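Local atomic coordinates of enoyl-CoA hydratase, EchA12_1 (Mycobacterium marinum M, PDB entry 3QRE), a protein that probably hydrates enoyl-CoA thioesters in fatty acid metabolism and belongs to the crotonase-like enoyl-CoA hydratase/isomerase family. Residues A[162-167]-A[198-203]; A[149-154]-A[178-183]; A[134-139]-A[219-224]. All blocks are in the same frame, centred on the assembly; numbering follows the deposited sequence.

Interaction 1 of 3, residues A[162-167]-A[198-203]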
loop_
_atom_site.group_PDB
_atom_site.type_symbol
_atom_site.label_atom_id
_atom_site.label_comp_id
_atom_site.label_asym_id
_atom_site.label_seq_id
_atom_site.Cartn_x
_atom_site.Cartn_y
_atom_site.Cartn_z
ATOM N N LYS A 162 -12.222 18.956 -0.841
ATOM C CA LYS A 162 -11.969 18.561 0.557
ATOM C C LYS A 162 -12.465 17.156 0.902
ATOM O O LYS A 162 -13.593 16.771 0.542
ATOM C CB LYS A 162 -12.601 19.547 1.548
ATOM C CG LYS A 162 -12.094 21.004 1.426
ATOM C CD LYS A 162 -11.950 21.648 2.809
ATOM C CE LYS A 162 -11.207 22.972 2.729
ATOM N NZ LYS A 162 -12.072 24.039 2.134
ATOM N N PHE A 163 -11.622 16.413 1.621
ATOM C CA PHE A 163 -11.976 15.086 2.108
ATOM C C PHE A 163 -11.840 15.063 3.607
ATOM O O PHE A 163 -10.955 15.721 4.159
ATOM C CB PHE A 163 -11.025 14.026 1.537
ATOM C CG PHE A 163 -10.998 13.960 0.042
ATOM C CD1 PHE A 163 -11.558 12.883 -0.618
ATOM C CD2 PHE A 163 -10.401 14.973 -0.711
ATOM C CE1 PHE A 163 -11.540 12.808 -2.018
ATOM C CE2 PHE A 163 -10.381 14.901 -2.094
ATOM C CZ PHE A 163 -10.948 13.812 -2.751
ATOM N N ALA A 164 -12.703 14.304 4.268
ATOM C CA ALA A 164 -12.550 14.063 5.701
ATOM C C ALA A 164 -13.211 12.756 6.072
ATOM O O ALA A 164 -14.371 12.513 5.714
ATOM C CB ALA A 164 -13.125 15.199 6.531
ATOM N N ALA A 165 -12.459 11.919 6.775
ATOM C CA ALA A 165 -12.975 10.667 7.314
ATOM C C ALA A 165 -13.632 10.919 8.697
ATOM O O ALA A 165 -13.152 10.438 9.727
ATOM C CB ALA A 165 -11.846 9.615 7.398
ATOM N N VAL A 166 -14.715 11.700 8.697
ATOM C CA VAL A 166 -15.472 12.067 9.910
ATOM C C VAL A 166 -16.735 11.223 9.980
ATOM O O VAL A 166 -17.523 11.197 9.037
ATOM C CB VAL A 166 -15.868 13.567 9.923
ATOM C CG1 VAL A 166 -16.830 13.871 11.057
ATOM C CG2 VAL A 166 -14.631 14.440 10.073
ATOM N N PHE A 167 -16.905 10.533 11.109
ATOM C CA PHE A 167 -17.916 9.494 11.276
ATOM C C PHE A 167 -18.448 9.459 12.687
ATOM O O PHE A 167 -17.735 9.768 13.641
ATOM C CB PHE A 167 -17.342 8.100 10.961
ATOM C CG PHE A 167 -16.987 7.908 9.525
ATOM C CD1 PHE A 167 -17.960 7.509 8.603
ATOM C CD2 PHE A 167 -15.696 8.170 9.075
ATOM C CE1 PHE A 167 -17.633 7.344 7.255
ATOM C CE2 PHE A 167 -15.367 8.012 7.726
ATOM C CZ PHE A 167 -16.330 7.615 6.816
ATOM N N GLY A 198 -9.757 12.733 12.237
ATOM C CA GLY A 198 -10.915 13.291 11.551
ATOM C C GLY A 198 -10.513 14.478 10.686
ATOM O O GLY A 198 -11.359 15.298 10.321
ATOM N N ARG A 199 -9.228 14.573 10.350
ATOM C CA ARG A 199 -8.709 15.792 9.723
ATOM C C ARG A 199 -9.155 15.948 8.274
ATOM O O ARG A 199 -9.522 14.976 7.619
ATOM C CB ARG A 199 -7.174 15.872 9.822
ATOM C CG ARG A 199 -6.424 14.860 8.955
ATOM C CD ARG A 199 -4.941 14.798 9.357
ATOM N NE ARG A 199 -4.203 13.769 8.609
ATOM C CZ ARG A 199 -3.747 13.912 7.361
ATOM N NH1 ARG A 199 -3.957 15.045 6.679
ATOM N NH2 ARG A 199 -3.086 12.917 6.779
ATOM N N THR A 200 -9.081 17.182 7.792
ATOM C CA THR A 200 -9.429 17.539 6.431
ATOM C C THR A 200 -8.168 17.432 5.590
ATOM O O THR A 200 -7.092 17.905 5.974
ATOM C CB THR A 200 -10.055 18.990 6.391
ATOM O OG1 THR A 200 -11.402 18.962 6.923
ATOM C CG2 THR A 200 -10.105 19.539 4.998
ATOM N N PHE A 201 -8.281 16.747 4.466
ATOM C CA PHE A 201 -7.192 16.719 3.477
ATOM C C PHE A 201 -7.762 17.006 2.102
ATOM O O PHE A 201 -8.939 16.715 1.817
ATOM C CB PHE A 201 -6.407 15.395 3.496
ATOM C CG PHE A 201 -7.265 14.177 3.347
ATOM C CD1 PHE A 201 -7.293 13.476 2.143
ATOM C CD2 PHE A 201 -8.053 13.729 4.412
ATOM C CE1 PHE A 201 -8.082 12.326 2.012
ATOM C CE2 PHE A 201 -8.846 12.609 4.289
ATOM C CZ PHE A 201 -8.868 11.897 3.088
ATOM N N LEU A 202 -6.928 17.606 1.269
ATOM C CA LEU A 202 -7.363 18.036 -0.049
ATOM C C LEU A 202 -7.056 16.947 -1.094
ATOM O O LEU A 202 -6.305 15.984 -0.812
ATOM C CB LEU A 202 -6.660 19.345 -0.404
ATOM C CG LEU A 202 -7.195 20.705 0.085
ATOM C CD1 LEU A 202 -8.167 20.617 1.258
ATOM C CD2 LEU A 202 -6.012 21.620 0.446
ATOM N N ALA A 203 -7.645 17.112 -2.282
ATOM C CA ALA A 203 -7.429 16.215 -3.431
ATOM C C ALA A 203 -5.965 15.818 -3.635
ATOM O O ALA A 203 -5.672 14.659 -3.948
ATOM C CB ALA A 203 -7.985 16.847 -4.728
HETATM O O HOH W 1 -9.934 12.376 8.085
#

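Interaction 2 of 3, residues A[149-154]-A[178-183]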
loop_
_atom_site.group_PDB
_atom_site.type_symbol
_atom_site.label_atom_id
_atom_site.label_comp_id
_atom_site.label_asym_id
_atom_site.label_seq_id
_atom_site.Cartn_x
_atom_site.Cartn_y
_atom_site.Cartn_z
ATOM N N ALA A 149 -17.307 6.930 -2.299
ATOM C CA ALA A 149 -16.266 7.232 -3.289
ATOM C C ALA A 149 -15.260 6.111 -3.318
ATOM O O ALA A 149 -14.925 5.623 -4.390
ATOM C CB ALA A 149 -15.570 8.577 -2.991
ATOM N N LEU A 150 -14.833 5.661 -2.128
ATOM C CA LEU A 150 -13.794 4.634 -2.022
ATOM C C LEU A 150 -14.260 3.260 -2.447
ATOM O O LEU A 150 -13.424 2.413 -2.770
ATOM C CB LEU A 150 -13.225 4.579 -0.600
ATOM C CG LEU A 150 -12.520 5.829 -0.052
ATOM C CD1 LEU A 150 -11.853 5.491 1.269
ATOM C CD2 LEU A 150 -11.487 6.405 -1.042
ATOM N N MET A 151 -15.581 3.035 -2.467
ATOM C CA MET A 151 -16.144 1.756 -2.966
ATOM C C MET A 151 -16.110 1.684 -4.502
ATOM O O MET A 151 -16.193 0.585 -5.105
ATOM C CB MET A 151 -17.586 1.492 -2.446
ATOM C CG MET A 151 -17.672 1.283 -0.952
ATOM S SD MET A 151 -16.590 -0.071 -0.337
ATOM C CE MET A 151 -16.918 0.181 1.435
ATOM N N CYS A 152 -15.983 2.849 -5.124
ATOM C CA CYS A 152 -15.898 2.914 -6.568
ATOM C C CYS A 152 -14.584 2.318 -7.082
ATOM O O CYS A 152 -13.609 2.200 -6.352
ATOM C CB CYS A 152 -16.100 4.362 -7.061
ATOM S SG CYS A 152 -17.746 5.000 -6.660
ATOM N N ASP A 153 -14.572 1.927 -8.348
ATOM C CA ASP A 153 -13.380 1.316 -8.941
ATOM C C ASP A 153 -12.246 2.321 -9.067
ATOM O O ASP A 153 -11.105 2.023 -8.720
ATOM C CB ASP A 153 -13.747 0.721 -10.303
ATOM C CG ASP A 153 -14.763 -0.388 -10.169
ATOM O OD1 ASP A 153 -14.350 -1.492 -9.843
ATOM O OD2 ASP A 153 -15.977 -0.189 -10.338
ATOM N N VAL A 154 -12.572 3.510 -9.580
ATOM C CA VAL A 154 -11.569 4.535 -9.896
ATOM C C VAL A 154 -12.108 5.900 -9.523
ATOM O O VAL A 154 -13.306 6.180 -9.723
ATOM C CB VAL A 154 -11.162 4.504 -11.397
ATOM C CG1 VAL A 154 -10.074 5.507 -11.678
ATOM C CG2 VAL A 154 -10.682 3.102 -11.807
ATOM N N ILE A 178 -16.200 2.043 6.020
ATOM C CA ILE A 178 -14.934 2.779 5.929
ATOM C C ILE A 178 -13.760 2.071 6.658
ATOM O O ILE A 178 -12.604 2.147 6.221
ATOM C CB ILE A 178 -15.094 4.199 6.518
ATOM C CG1 ILE A 178 -13.920 5.095 6.121
ATOM C CG2 ILE A 178 -15.237 4.135 8.085
ATOM C CD1 ILE A 178 -13.853 5.401 4.632
ATOM N N SER A 179 -14.032 1.375 7.755
ATOM C CA SER A 179 -12.917 0.775 8.503
ATOM C C SER A 179 -12.415 -0.477 7.779
ATOM O O SER A 179 -11.344 -0.987 8.080
ATOM C CB SER A 179 -13.325 0.452 9.924
ATOM O OG SER A 179 -14.199 -0.660 9.895
ATOM N N TRP A 180 -13.199 -0.935 6.807
ATOM C CA TRP A 180 -12.820 -2.012 5.902
ATOM C C TRP A 180 -12.058 -1.453 4.679
ATOM O O TRP A 180 -10.886 -1.799 4.464
ATOM C CB TRP A 180 -14.083 -2.761 5.463
ATOM C CG TRP A 180 -13.856 -3.894 4.520
ATOM C CD1 TRP A 180 -13.348 -5.135 4.838
ATOM C CD2 TRP A 180 -14.160 -3.938 3.106
ATOM N NE1 TRP A 180 -13.312 -5.929 3.712
ATOM C CE2 TRP A 180 -13.807 -5.228 2.641
ATOM C CE3 TRP A 180 -14.687 -3.016 2.194
ATOM C CZ2 TRP A 180 -13.970 -5.621 1.305
ATOM C CZ3 TRP A 180 -14.849 -3.412 0.855
ATOM C CH2 TRP A 180 -14.502 -4.705 0.436
ATOM N N ILE A 181 -12.710 -0.586 3.890
ATOM C CA ILE A 181 -12.116 -0.104 2.641
ATOM C C ILE A 181 -10.872 0.784 2.827
ATOM O O ILE A 181 -9.864 0.607 2.141
ATOM C CB ILE A 181 -13.205 0.573 1.705
ATOM C CG1 ILE A 181 -12.670 0.761 0.265
ATOM C CG2 ILE A 181 -13.837 1.858 2.350
ATOM C CD1 ILE A 181 -12.222 -0.598 -0.371
ATOM N N LEU A 182 -10.913 1.728 3.765
ATOM C CA LEU A 182 -9.801 2.671 3.942
ATOM C C LEU A 182 -8.432 2.020 4.126
ATOM O O LEU A 182 -7.511 2.338 3.350
ATOM C CB LEU A 182 -10.078 3.685 5.059
ATOM C CG LEU A 182 -9.142 4.904 5.143
ATOM C CD1 LEU A 182 -8.886 5.530 3.740
ATOM C CD2 LEU A 182 -9.682 5.951 6.158
ATOM N N PRO A 183 -8.268 1.129 5.144
ATOM C CA PRO A 183 -6.929 0.557 5.258
ATOM C C PRO A 183 -6.541 -0.356 4.076
ATOM O O PRO A 183 -5.350 -0.451 3.745
ATOM C CB PRO A 183 -6.963 -0.215 6.601
ATOM C CG PRO A 183 -8.390 -0.480 6.866
ATOM C CD PRO A 183 -9.174 0.631 6.199
#

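Interaction 3 of 3, residues A[134-139]-A[219-224]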
loop_
_atom_site.group_PDB
_atom_site.type_symbol
_atom_site.label_atom_id
_atom_site.label_comp_id
_atom_site.label_asym_id
_atom_site.label_seq_id
_atom_site.Cartn_x
_atom_site.Cartn_y
_atom_site.Cartn_z
ATOM N N ILE A 134 -16.732 4.882 -11.958
ATOM C CA ILE A 134 -15.730 5.921 -11.868
ATOM C C ILE A 134 -16.345 7.091 -11.094
ATOM O O ILE A 134 -17.327 7.699 -11.550
ATOM C CB ILE A 134 -15.279 6.417 -13.273
ATOM C CG1 ILE A 134 -15.055 5.268 -14.280
ATOM C CG2 ILE A 134 -14.051 7.320 -13.181
ATOM C CD1 ILE A 134 -14.213 4.072 -13.757
ATOM N N ALA A 135 -15.775 7.407 -9.931
ATOM C CA ALA A 135 -16.164 8.591 -9.190
ATOM C C ALA A 135 -15.425 9.822 -9.684
ATOM O O ALA A 135 -14.185 9.818 -9.831
ATOM C CB ALA A 135 -15.948 8.399 -7.674
ATOM N N ALA A 136 -16.192 10.880 -9.944
ATOM C CA ALA A 136 -15.637 12.171 -10.273
ATOM C C ALA A 136 -15.956 13.104 -9.127
ATOM O O ALA A 136 -17.057 13.618 -9.034
ATOM C CB ALA A 136 -16.238 12.677 -11.550
ATOM N N ILE A 137 -14.975 13.321 -8.258
ATOM C CA ILE A 137 -15.166 14.004 -6.980
ATOM C C ILE A 137 -14.977 15.501 -7.164
ATOM O O ILE A 137 -13.857 16.012 -7.123
ATOM C CB ILE A 137 -14.230 13.418 -5.895
ATOM C CG1 ILE A 137 -14.390 11.874 -5.858
ATOM C CG2 ILE A 137 -14.540 14.018 -4.528
ATOM C CD1 ILE A 137 -13.386 11.108 -4.981
ATOM N N ASN A 138 -16.099 16.190 -7.357
ATOM C CA ASN A 138 -16.161 17.635 -7.697
ATOM C C ASN A 138 -15.940 18.607 -6.547
ATOM O O ASN A 138 -15.750 19.800 -6.785
ATOM C CB ASN A 138 -17.523 17.964 -8.344
ATOM C CG ASN A 138 -18.695 17.428 -7.523
ATOM O OD1 ASN A 138 -18.895 16.209 -7.431
ATOM N ND2 ASN A 138 -19.465 18.332 -6.910
ATOM N N GLY A 139 -15.988 18.111 -5.311
ATOM C CA GLY A 139 -15.984 18.968 -4.113
ATOM C C GLY A 139 -16.136 18.105 -2.866
ATOM O O GLY A 139 -15.973 16.869 -2.962
ATOM N N GLU A 219 -12.876 22.480 -14.075
ATOM C CA GLU A 219 -13.449 22.496 -15.431
ATOM C C GLU A 219 -13.208 21.173 -16.172
ATOM O O GLU A 219 -14.074 20.725 -16.935
ATOM C CB GLU A 219 -12.909 23.677 -16.258
ATOM N N GLN A 220 -12.052 20.550 -15.943
ATOM C CA GLN A 220 -11.668 19.354 -16.687
ATOM C C GLN A 220 -12.095 18.030 -16.022
ATOM O O GLN A 220 -11.876 16.969 -16.593
ATOM C CB GLN A 220 -10.158 19.359 -16.992
ATOM N N LEU A 221 -12.729 18.090 -14.849
ATOM C CA LEU A 221 -13.126 16.870 -14.103
ATOM C C LEU A 221 -14.033 15.866 -14.838
ATOM O O LEU A 221 -13.700 14.674 -14.939
ATOM C CB LEU A 221 -13.735 17.222 -12.742
ATOM C CG LEU A 221 -14.102 16.028 -11.841
ATOM C CD1 LEU A 221 -12.883 15.171 -11.479
ATOM C CD2 LEU A 221 -14.813 16.516 -10.590
ATOM N N MET A 222 -15.179 16.332 -15.323
ATOM C CA MET A 222 -16.092 15.460 -16.054
ATOM C C MET A 222 -15.576 15.026 -17.440
ATOM O O MET A 222 -15.705 13.853 -17.778
ATOM C CB MET A 222 -17.499 16.062 -16.134
ATOM C CG MET A 222 -18.228 16.051 -14.788
ATOM S SD MET A 222 -18.455 14.358 -14.164
ATOM C CE MET A 222 -19.607 13.707 -15.377
ATOM N N PRO A 223 -14.993 15.952 -18.237
ATOM C CA PRO A 223 -14.421 15.493 -19.514
ATOM C C PRO A 223 -13.398 14.345 -19.363
ATOM O O PRO A 223 -13.449 13.355 -20.125
ATOM C CB PRO A 223 -13.784 16.770 -20.090
ATOM C CG PRO A 223 -14.707 17.859 -19.627
ATOM C CD PRO A 223 -15.180 17.424 -18.235
ATOM N N ARG A 224 -12.525 14.471 -18.361
ATOM C CA ARG A 224 -11.520 13.459 -18.028
ATOM C C ARG A 224 -12.118 12.131 -17.512
ATOM O O ARG A 224 -11.734 11.051 -17.978
ATOM C CB ARG A 224 -10.508 14.031 -17.031
ATOM C CG ARG A 224 -9.395 13.078 -16.662
ATOM C CD ARG A 224 -8.327 12.918 -17.772
ATOM N NE ARG A 224 -7.400 11.851 -17.395
ATOM C CZ ARG A 224 -7.342 10.651 -17.976
ATOM N NH1 ARG A 224 -8.132 10.358 -19.008
ATOM N NH2 ARG A 224 -6.471 9.740 -17.534
#

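Interaction 1 of 3, residues A[162-167]-A[198-203]
Phe163 and Phe201 pair across two antiparallel strands, 162-164 and 200-202, the last two strands of the small mixed sheet of this crotonase-like fold. The pair is hydrogen-bonded in both directions. Phe163 N gives its hydrogen to Phe201 O at 2.7 Å, and Phe201 N returns one to Phe163 O at 2.9 Å. Both phenyl groups lie on the same face of the sheet. Their planes lie at 18° to each other but are slid apart, with centroids 5.5 Å apart, so the rings barely overlap. Instead the methylene of Phe163 does the touching: its CB sits over one face of the Phe201 ring, 3.5 Å from the centroid, a CH-pi contact. Phe201 CG stands between its own backbone N and carbonyl carbon (chi1 54°), which swings the ring toward the neighbouring strand and under that CB. The Phe163 ring meets Phe201 O with its edge. Its CE2 also reaches Ala203, the first residue of helix 203-208.

The opposite face carries Lys162, Thr200 and Leu202. Here the aliphatic part of Lys162 crosses Thr200, and it runs alongside Leu202, pointing the same way.

Further out, Leu146 of helix 144-151 packs on Phe163, and Leu194 of helix 188-197 packs on Phe201. The CB of Arg199 points away from 162-167; its guanidinium forms salt bridges with Asp193 and Glu205. Beyond the strand, Ala165 is the centre of an inverse gamma turn, and direct backbone pairing gives way to a water. That water accepts from Ala165 N at 2.9 Å and donates to Arg199 O at 2.7 Å, while lying in the plane of the Phe201 ring, at its edge.

Interaction 2 of 3, residues A[149-154]-A[178-183]
Leu150 and Ile181 mark the closest backbone approach, with CA atoms 6.9 Å apart, where the last turn of helix 144-151 meets helix 178-185. The contact is mostly apolar and made largely by side chains. Leu150 and Ile181 both point their CB toward the opposite segment. Ile181 CG1 comes to 3.5 Å from Leu150 O, and it also touches Leu150 CB. This CG1 branch lies anti to the backbone N (chi1 -166°), while CG2 takes the position between N and the carbonyl carbon. CG1 thus meets Leu150, while CG2 lies mainly against Met151 and also near Leu150 CB.

Leu150 CD1 touches two methyls from successive turns of the other helix, Ile178 CD1 and Leu182 CD1, each at 3.9 Å. Both side chains meet Leu150 at an oblique angle.

Met151 closes the other end. Its chain bends at chi2 (-56°), and this brings the sulfur and terminal methyl round to helix 178-185. Met151 CE rests 3.6 Å from Ile181 CG2. The sulfur lies in the plane of the Trp180 indole, at its edge, and Met151 SD is 4.0 Å from Trp180 CZ3. This is an edge-on Met-aromatic contact.

The indole has other aromatic neighbours: Phe176 and His124 meet it edge-to-face, and Trp188 of the third subunit meets it with the planes at about 50°. Trp188 of that subunit also packs on Ile181. The six touching residues are all buried. They form an apolar helix-to-helix seam within the crotonase-like fold, one that borders directly on a subunit interface of the trimeric assembly.

Interaction 3 of 3, residues A[134-139]-A[219-224]
Leu221 and Ala136 face each other, each with its CB directed at the other segment. Leu221 sits at the start of helix 221-235, and Ala136 lies near the end of strand 133-137. The isobutyl group of Leu221 extends over the strand end. Leu221 CG is anti to the backbone N (chi1 -176°), which carries this branch point to 4.0 Å from Ala136 CB. The two methyls then part. CD1 stays near the Ala136 methyl. Leu221 CD2 runs along the backbone beyond it and touches Ala136 C, Ile137 C and Asn138 CA, the last at 3.4 Å. This methyl therefore packs mostly on main chain where the strand gives way to the turn.

Ile137 turns its side chain to the other face of the strand and contributes its backbone here. Asn138 offers CB, 3.8 Å from Leu221 CD2. Its amide is turned to other partners: OD1 accepts from Gly82 N, and ND2 donates to Gly86 O. These two bonds fix the rotation of the amide.

Met222 comes to Ala136 from another direction. Its chain folds at chi2 and at chi3 (-67°), and the sulfur, not the terminal methyl, makes the touch, with Met222 SD 3.8 Å from Ala136 CB. The small alanine side chain is thus met by two successive residues of the helix, Leu221 mainly through CG and Met222 through SD.

The first turn of helix 221-235 lies against one face of the main sheet. Met222 also packs on Val79 and Thr81 of strand 77-82, to one side of strand 133-137. Leu221 leans the other way, onto Phe156 of strand 154-158 and Val216 of strand 214-216, so the two side chains together span four neighbouring strands.

How the interactions relate
From the N terminus, segment 134-139 comes first, on the main sheet, and its partner 219-224 comes last. Interaction 3 therefore closes the longest loop, and interactions 1 and 2 are both nested inside it. Those two cross: 149-154 and 162-167 are followed by 178-183 and then 198-203. Interaction 1 pairs strand 200-202, at the edge of the small sheet, with its inner neighbour 162-164, interaction 2 joins two helices, and interaction 3 sets a helix on the main sheet. They also touch directly. Phe167 packs on Ile178, Phe163 meets Ile137, and Val154 O lies 2.8 Å from Ala135 N, probably hydrogen-bonded between adjacent main-sheet strands.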